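Local coordinates for antifreeze protein (Marinomonas primoryensis, PDB 5JUH) that forms the C-terminal, calcium-binding RTX domain of a giant ice- and diatom-binding adhesin and probably carries the signal for type I secretion, at residues Lys136-Asp139 / Val140-Thr144. Numbering follows the deposited sequence.
With CA (calcium ion), chain F.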
ATOM      1  N   LYS A 136       8.554 -15.067 -11.170  1.00 15.87           N
ATOM      2  CA  LYS A 136       8.901 -16.065 -10.157  1.00 17.85           C
ATOM      3  C   LYS A 136      10.415 -16.181  -9.846  1.00 16.30           C
ATOM      4  O   LYS A 136      10.751 -16.692  -8.798  1.00 16.87           O
ATOM      5  CB  LYS A 136       8.259 -17.452 -10.462  1.00 22.25           C
ATOM      6  CG  LYS A 136       8.878 -18.039 -11.710  1.00 24.23           C
ATOM      7  CD  LYS A 136       8.412 -19.452 -12.001  1.00 23.38           C
ATOM      8  CE  LYS A 136       6.905 -19.524 -12.090  1.00 21.90           C
ATOM      9  NZ  LYS A 136       6.435 -20.873 -12.550  1.00 22.59           N
ATOM     10  N   ASP A 137      11.291 -15.791 -10.783  1.00 13.50           N
ATOM     11  CA  ASP A 137      12.720 -15.946 -10.603  1.00 14.97           C
ATOM     12  C   ASP A 137      13.408 -14.675 -10.127  1.00 14.08           C
ATOM     13  O   ASP A 137      14.648 -14.663  -9.988  1.00 13.91           O
ATOM     14  CB  ASP A 137      13.418 -16.529 -11.826  1.00 17.36           C
ATOM     15  CG  ASP A 137      12.904 -17.928 -12.196  1.00 23.57           C
ATOM     16  OD1 ASP A 137      12.487 -18.715 -11.297  1.00 21.59           O
ATOM     17  OD2 ASP A 137      12.963 -18.201 -13.437  1.00 33.04           O
ATOM     18  N   ALA A 138      12.642 -13.614  -9.832  1.00 13.06           N
ATOM     19  CA  ALA A 138      13.294 -12.370  -9.427  1.00 14.83           C
ATOM     20  C   ALA A 138      13.746 -12.444  -7.990  1.00 12.54           C
ATOM     21  O   ALA A 138      13.054 -12.986  -7.087  1.00 13.96           O
ATOM     22  CB  ALA A 138      12.291 -11.222  -9.590  1.00 12.75           C
ATOM     23  N   ASP A 139      14.870 -11.773  -7.737  1.00 12.27           N
ATOM     24  CA  ASP A 139      15.414 -11.569  -6.424  1.00 11.61           C
ATOM     25  C   ASP A 139      14.904 -10.274  -5.791  1.00 10.78           C
ATOM     26  O   ASP A 139      14.314  -9.457  -6.444  1.00 11.56           O
ATOM     27  CB  ASP A 139      16.932 -11.680  -6.389  1.00 11.17           C
ATOM     28  CG  ASP A 139      17.609 -10.678  -7.206  1.00 14.72           C
ATOM     29  OD1 ASP A 139      17.383  -9.455  -6.984  1.00 13.55           O
ATOM     30  OD2 ASP A 139      18.397 -11.022  -8.160  1.00 17.17           O
ATOM     31  N   VAL A 140      15.288 -10.011  -4.539  1.00 11.21           N
ATOM     32  CA  VAL A 140      14.718  -8.869  -3.823  1.00 12.71           C
ATOM     33  C   VAL A 140      15.348  -7.572  -4.367  1.00 12.75           C
ATOM     34  O   VAL A 140      14.729  -6.509  -4.157  1.00 13.73           O
ATOM     35  CB  VAL A 140      14.878  -8.963  -2.302  1.00 12.51           C
ATOM     36  CG1 VAL A 140      14.142 -10.180  -1.722  1.00 15.45           C
ATOM     37  CG2 VAL A 140      16.343  -8.949  -1.897  1.00 14.90           C
ATOM     38  N   ASP A 141      16.528  -7.568  -5.039  1.00 11.91           N
ATOM     39  CA  ASP A 141      17.025  -6.308  -5.603  1.00 13.67           C
ATOM     40  C   ASP A 141      16.298  -5.965  -6.851  1.00 12.48           C
ATOM     41  O   ASP A 141      15.894  -4.796  -7.052  1.00 12.88           O
ATOM     42  CB  ASP A 141      18.491  -6.409  -5.855  1.00 15.44           C
ATOM     43  CG  ASP A 141      19.026  -5.130  -6.262  1.00 24.49           C
ATOM     44  OD1 ASP A 141      18.745  -4.158  -5.506  1.00 32.69           O
ATOM     45  OD2 ASP A 141      19.593  -4.974  -7.341  1.00 23.91           O
ATOM     46  N   ALA A 142      15.978  -6.903  -7.691  1.00 11.77           N
ATOM     47  CA  ALA A 142      15.151  -6.645  -8.869  1.00 12.67           C
ATOM     48  C   ALA A 142      13.784  -6.197  -8.517  1.00 11.13           C
ATOM     49  O   ALA A 142      13.261  -5.252  -9.143  1.00 12.65           O
ATOM     50  CB  ALA A 142      15.089  -7.886  -9.790  1.00 13.88           C
ATOM     51  N   VAL A 143      13.209  -6.759  -7.460  1.00 10.89           N
ATOM     52  CA  VAL A 143      11.872  -6.352  -7.044  1.00 11.23           C
ATOM     53  C   VAL A 143      11.925  -4.942  -6.507  1.00 12.02           C
ATOM     54  O   VAL A 143      11.104  -4.044  -6.808  1.00 10.45           O
ATOM     55  CB  VAL A 143      11.266  -7.352  -6.037  1.00 11.70           C
ATOM     56  CG1 VAL A 143       9.903  -6.745  -5.579  1.00 11.14           C
ATOM     57  CG2 VAL A 143      10.998  -8.647  -6.755  1.00 12.95           C
ATOM     58  N   THR A 144      12.935  -4.651  -5.673  1.00 12.70           N
ATOM     59  CA  THR A 144      13.109  -3.295  -5.107  1.00 13.55           C
ATOM     60  C   THR A 144      13.206  -2.267  -6.218  1.00 10.97           C
ATOM     61  O   THR A 144      12.562  -1.196  -6.158  1.00 11.88           O
ATOM     62  CB  THR A 144      14.383  -3.226  -4.199  1.00 14.09           C
ATOM     63  OG1 THR A 144      14.147  -4.030  -3.105  1.00 13.53           O
ATOM     64  CG2 THR A 144      14.641  -1.776  -3.760  1.00 19.24           C
TER
HETATM   65 CA    CA F 205      10.964 -18.133  -7.012  1.00 18.66          CA
HETATM   66  O   HOH W   1      11.119 -19.587  -8.955  1.00 19.38           O
HETATM   67  O   HOH W   2      13.351 -18.279  -7.261  1.00 16.12           O
HETATM   68  O   HOH W   3       8.659 -18.326  -6.919  1.00 26.59           O
HETATM   69  O   HOH W   4      11.313 -20.392  -6.084  1.00 22.74           O
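Asp139 hands its backbone carbonyl to the first turn of helix 140-150, Val143 N reaching Asp139 O at 3.1 Å, while the Asp139 side chain reaches forward over the start of that helix. With chi1 at 62°, CG sits between the backbone N and the carbonyl carbon, and this rotation places OD1 in front of the first-turn amides of Asp141 and Ala142, which lack the helical carbonyl four residues back that later amides use. Ala142 N meets OD1 of Asp139 at 3.0 Å, nearly in line with the CG-OD1 bond and in a nearly straight hydrogen bond (N-H...O 165°). The approach of Asp141 N to the same OD1, at 2.8 Å, is bent to 126° and weak. The negative carboxylate probably also interacts favourably with the helix dipole. Alongside, Ala138 CB, just before the cap, meets Val143 CG2 at 4.0 Å, a modest hydrophobic staple (N' to N4). Val140 O, directly after the cap, accepts from both N and OG1 of Thr144 a turn further on. Upstream, Lys136 O binds a calcium ion at 2.3 Å, and one of the four waters on that calcium donates to Asp137 OD1. Asp139 is thus a classic aspartate N-cap, joined by a hydrophobic staple, opening a surface helix whose first turn packs on Tyr197 of strand 195-200.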